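Local coordinates for protein anthranilate-CoA ligase (Stigmatella aurantiaca, PDB 4WV3) that is an enzyme of the ANL superfamily, built from a large AMP-binding domain followed by a smaller C-terminal domain, at residues Trp199-Leu204 with Pro231-Ala236; Ser237-Pro242 with Leu252-Arg257. All coordinates share one frame; numbering follows the deposited sequence.

Contact 1: Trp199-Leu204 with Pro231-Ala236; sequences WGVNVL and PWYVGA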
# COMPACT_ATOMS: atom_id res chain seq x y z
N TRP A 199 -4.54 14.60 -1.79
CA TRP A 199 -5.36 13.50 -2.29
C TRP A 199 -6.56 13.20 -1.39
O TRP A 199 -7.69 13.09 -1.88
CB TRP A 199 -4.53 12.23 -2.49
CG TRP A 199 -5.34 11.12 -3.08
CD1 TRP A 199 -5.55 10.86 -4.40
CD2 TRP A 199 -6.06 10.11 -2.36
NE1 TRP A 199 -6.35 9.76 -4.55
CE2 TRP A 199 -6.68 9.28 -3.31
CE3 TRP A 199 -6.24 9.83 -1.00
CZ2 TRP A 199 -7.46 8.18 -2.95
CZ3 TRP A 199 -7.02 8.74 -0.64
CH2 TRP A 199 -7.62 7.93 -1.61
N GLY A 200 -6.31 13.07 -0.09
CA GLY A 200 -7.35 12.71 0.86
C GLY A 200 -8.56 13.64 0.83
O GLY A 200 -9.70 13.19 0.86
N VAL A 201 -8.29 14.94 0.75
CA VAL A 201 -9.35 15.94 0.75
C VAL A 201 -9.69 16.40 -0.67
O VAL A 201 -10.85 16.32 -1.09
CB VAL A 201 -8.97 17.16 1.60
CG1 VAL A 201 -10.04 18.24 1.51
CG2 VAL A 201 -8.73 16.75 3.04
N ASN A 202 -8.69 16.87 -1.40
CA ASN A 202 -8.90 17.46 -2.71
C ASN A 202 -9.39 16.48 -3.78
O ASN A 202 -10.04 16.89 -4.75
CB ASN A 202 -7.62 18.15 -3.20
CG ASN A 202 -7.19 19.27 -2.28
OD1 ASN A 202 -7.96 19.75 -1.45
ND2 ASN A 202 -5.94 19.71 -2.44
N VAL A 203 -9.09 15.20 -3.61
CA VAL A 203 -9.45 14.20 -4.62
C VAL A 203 -10.50 13.21 -4.13
O VAL A 203 -11.56 13.07 -4.74
CB VAL A 203 -8.21 13.43 -5.12
CG1 VAL A 203 -8.62 12.41 -6.18
CG2 VAL A 203 -7.18 14.40 -5.68
N LEU A 204 -10.20 12.52 -3.04
CA LEU A 204 -11.12 11.54 -2.49
C LEU A 204 -12.34 12.22 -1.88
O LEU A 204 -13.46 11.74 -2.01
CB LEU A 204 -10.43 10.66 -1.44
CG LEU A 204 -11.30 9.56 -0.84
CD1 LEU A 204 -11.77 8.61 -1.93
CD2 LEU A 204 -10.56 8.82 0.25
N PRO A 231 -8.00 10.21 7.32
CA PRO A 231 -9.28 10.47 8.00
C PRO A 231 -9.13 11.33 9.26
O PRO A 231 -9.99 12.16 9.53
CB PRO A 231 -9.78 9.07 8.37
CG PRO A 231 -8.56 8.23 8.42
CD PRO A 231 -7.68 8.77 7.33
N TRP A 232 -8.06 11.12 10.02
CA TRP A 232 -7.85 11.88 11.25
C TRP A 232 -7.49 13.34 10.96
O TRP A 232 -7.64 14.21 11.81
CB TRP A 232 -6.78 11.23 12.13
CG TRP A 232 -7.27 10.02 12.86
CD1 TRP A 232 -8.43 9.34 12.63
CD2 TRP A 232 -6.63 9.36 13.96
NE1 TRP A 232 -8.55 8.29 13.51
CE2 TRP A 232 -7.46 8.28 14.34
CE3 TRP A 232 -5.44 9.57 14.66
CZ2 TRP A 232 -7.13 7.42 15.38
CZ3 TRP A 232 -5.12 8.72 15.70
CH2 TRP A 232 -5.96 7.65 16.05
N TYR A 233 -7.01 13.59 9.74
CA TYR A 233 -6.67 14.94 9.31
C TYR A 233 -7.92 15.81 9.20
O TYR A 233 -7.85 17.03 9.36
CB TYR A 233 -5.93 14.89 7.97
CG TYR A 233 -5.55 16.25 7.42
CD1 TYR A 233 -4.51 16.98 7.97
CD2 TYR A 233 -6.22 16.78 6.33
CE1 TYR A 233 -4.16 18.22 7.46
CE2 TYR A 233 -5.88 18.02 5.81
CZ TYR A 233 -4.85 18.73 6.38
OH TYR A 233 -4.50 19.96 5.87
N VAL A 234 -9.06 15.17 8.95
CA VAL A 234 -10.32 15.89 8.82
C VAL A 234 -11.29 15.57 9.96
O VAL A 234 -12.41 16.09 9.99
CB VAL A 234 -11.01 15.59 7.47
CG1 VAL A 234 -10.12 16.01 6.32
CG2 VAL A 234 -11.38 14.12 7.37
N GLY A 235 -10.87 14.71 10.88
CA GLY A 235 -11.69 14.38 12.04
C GLY A 235 -12.51 13.12 11.87
O GLY A 235 -13.31 12.78 12.74
N ALA A 236 -12.33 12.43 10.75
CA ALA A 236 -13.04 11.19 10.49
C ALA A 236 -12.48 10.05 11.34
O ALA A 236 -11.36 10.13 11.84
CB ALA A 236 -12.98 10.84 9.02
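Val201, near the end of helix 191-204, meets Tyr233 and Val234 at the end of helix 221-234, just where a Schellman motif closes the second helix. Across the contact it is side-chain methyls and a ring edge that meet, while the backbone hydrogen bonds lie within each helix end.

The apolar part rests on one methyl. CG2 of Val201 lies 3.6 Å from CG1 of Val234, the two valines pointing past one another in opposing senses. The same CG2 comes to the edge of the Tyr233 ring, near its plane and 4.1 Å from CD2, with the two side chains crossing at about a right angle. The contact is small: 82 Å² is buried in all, and the nearest CA atoms, those of Val201 and Val234, are 8.1 Å apart. The tyrosine ring extends with CG anti to the backbone N (chi1 179°), which carries its hydroxyl to OE1 of Gln197 on helix 191-204. That polar link ties the same two helices just outside the valine contact, and NE2 of Gln197 also bonds to OD1 of Asn202.

Backbone bonds hold each helix end. On helix 191-204, Trp199 O accepts from Val203 N and, in a wider pi-type turn, from Leu204 N at 2.8 Å. On the other helix, Gly235 is the C-prime residue, with phi at 95°, and its N bonds weakly to Trp232 O. Pro231 O receives both Ala236 N, at 2.7 Å, and Val234 N, at 3.2 Å.

Contact 2: Ser237-Pro242 with Leu252-Arg257; sequences SCVLFP and LSTISR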
# COMPACT_ATOMS: atom_id res chain seq x y z
N SER A 237 -13.27 8.99 11.49
CA SER A 237 -12.84 7.82 12.25
C SER A 237 -12.31 6.73 11.33
O SER A 237 -12.49 6.79 10.11
CB SER A 237 -14.00 7.28 13.09
OG SER A 237 -15.09 6.91 12.27
N CYS A 238 -11.65 5.73 11.91
CA CYS A 238 -11.08 4.64 11.13
C CYS A 238 -11.34 3.28 11.77
O CYS A 238 -11.57 3.18 12.97
CB CYS A 238 -9.58 4.84 10.92
SG CYS A 238 -8.59 4.80 12.44
N VAL A 239 -11.29 2.23 10.95
CA VAL A 239 -11.52 0.87 11.41
C VAL A 239 -10.30 -0.01 11.13
O VAL A 239 -9.82 -0.06 10.00
CB VAL A 239 -12.76 0.24 10.74
CG1 VAL A 239 -12.98 -1.18 11.24
CG2 VAL A 239 -13.99 1.10 11.00
N LEU A 240 -9.80 -0.69 12.16
CA LEU A 240 -8.59 -1.49 12.03
C LEU A 240 -8.87 -2.99 12.14
O LEU A 240 -9.48 -3.45 13.11
CB LEU A 240 -7.56 -1.07 13.08
CG LEU A 240 -7.22 0.42 13.12
CD1 LEU A 240 -6.21 0.72 14.22
CD2 LEU A 240 -6.69 0.89 11.76
N PHE A 241 -8.42 -3.74 11.14
CA PHE A 241 -8.63 -5.18 11.09
C PHE A 241 -7.33 -5.94 11.33
O PHE A 241 -6.46 -5.97 10.46
CB PHE A 241 -9.24 -5.57 9.75
CG PHE A 241 -9.49 -7.05 9.59
CD1 PHE A 241 -10.57 -7.65 10.21
CD2 PHE A 241 -8.65 -7.82 8.81
CE1 PHE A 241 -10.80 -9.01 10.06
CE2 PHE A 241 -8.87 -9.18 8.66
CZ PHE A 241 -9.95 -9.77 9.29
N PRO A 242 -7.19 -6.56 12.51
CA PRO A 242 -5.95 -7.24 12.92
C PRO A 242 -5.80 -8.63 12.32
O PRO A 242 -4.69 -9.15 12.25
CB PRO A 242 -6.11 -7.34 14.43
CG PRO A 242 -7.58 -7.46 14.64
CD PRO A 242 -8.22 -6.61 13.56
N LEU A 252 -15.68 -8.44 4.82
CA LEU A 252 -17.02 -7.94 4.51
C LEU A 252 -17.88 -7.83 5.76
O LEU A 252 -18.78 -6.98 5.84
CB LEU A 252 -17.70 -8.84 3.48
CG LEU A 252 -17.01 -8.94 2.13
CD1 LEU A 252 -17.77 -9.88 1.21
CD2 LEU A 252 -16.87 -7.56 1.49
N SER A 253 -17.61 -8.68 6.74
CA SER A 253 -18.35 -8.67 8.00
C SER A 253 -17.94 -7.48 8.86
O SER A 253 -18.75 -6.91 9.58
CB SER A 253 -18.13 -9.98 8.76
OG SER A 253 -18.35 -11.09 7.91
N THR A 254 -16.66 -7.12 8.78
CA THR A 254 -16.15 -5.94 9.47
C THR A 254 -16.85 -4.70 8.93
O THR A 254 -17.20 -3.79 9.69
CB THR A 254 -14.62 -5.81 9.30
OG1 THR A 254 -13.98 -6.93 9.92
CG2 THR A 254 -14.11 -4.53 9.95
N ILE A 255 -17.06 -4.67 7.62
CA ILE A 255 -17.80 -3.59 6.97
C ILE A 255 -19.23 -3.53 7.50
O ILE A 255 -19.77 -2.44 7.72
CB ILE A 255 -17.82 -3.78 5.43
CG1 ILE A 255 -16.40 -3.76 4.87
CG2 ILE A 255 -18.67 -2.70 4.77
CD1 ILE A 255 -16.33 -3.89 3.37
N SER A 256 -19.83 -4.69 7.73
CA SER A 256 -21.19 -4.75 8.24
C SER A 256 -21.27 -4.30 9.70
O SER A 256 -22.17 -3.55 10.07
CB SER A 256 -21.75 -6.17 8.11
OG SER A 256 -21.94 -6.52 6.75
N ARG A 257 -20.33 -4.75 10.51
CA ARG A 257 -20.35 -4.46 11.94
C ARG A 257 -20.03 -3.00 12.26
O ARG A 257 -20.79 -2.33 12.95
CB ARG A 257 -19.40 -5.39 12.70
CG ARG A 257 -19.29 -5.06 14.19
CD ARG A 257 -18.47 -6.10 14.93
NE ARG A 257 -19.12 -7.41 14.95
CZ ARG A 257 -19.98 -7.80 15.89
NH1 ARG A 257 -20.30 -6.98 16.89
NH2 ARG A 257 -20.53 -9.00 15.83
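The shortest polar bond within these segments, Arg257 N to Ser253 O at 2.8 Å, belongs to the helical turn that presents Thr254 to Val239 and Phe241. Ser256 N to Leu252 O, at 3.1 Å, supports the same turn.

Thr254 alone carries the helix side of the contact, and its two branches divide the work. CG2, anti to the backbone N, approaches CG1 of Val239 to 3.8 Å; the two side chains run alongside each other, heading opposite ways. The other branch, OG1, lies 3.5 Å from CD1 of Phe241 and stands obliquely to the phenyl ring. With chi1 at -63° this hydroxyl lies beside its own backbone N and hydrogen-bonds to the carbonyl O of Asn250, one turn earlier in helix 248-258. The buried polar atom is thereby satisfied within its helix, while the methyl is left for apolar contact.

On the side of segment 237-242, Val239 in the strand and Phe241 just beyond it both direct their CB atoms to the helix, and the intervening Leu240 faces away, as expected of an extended chain. The CA atoms of Phe241 and Thr254 are the nearest pair, 7.7 Å apart, and 121 Å² is buried.

Strand 237-239 runs parallel to strands 27-30 and 211-214, between which it lies in the mixed sheet. Helix 248-258 links it to parallel strand 262-265 in a beta-alpha-beta crossover that passes strand 211-214, whose Phe213 touches Phe241, Thr254 and Ile255. Cys238 and Leu240, pointing to the other side, pack on helix 221-234.

The contacts join different pairs of elements but follow each other along the chain, helix 221-234 leading through the turn at Gly235 into strand 237-239. Contact 1 is a surface pairing of two helix ends, its touching residues only partly exposed; contact 2 is a buried strand-to-helix pairing. Their centres lie 18 Å apart, yet the adjoining segments touch, Trp232 NE1 packing 3.7 Å from Cys238 SG. The chemistry differs with place: beside contact 1 a polar side-chain bond joins the two helices, whereas the polar group of contact 2 is bonded within one element, leaving van der Waals contact between strand and helix.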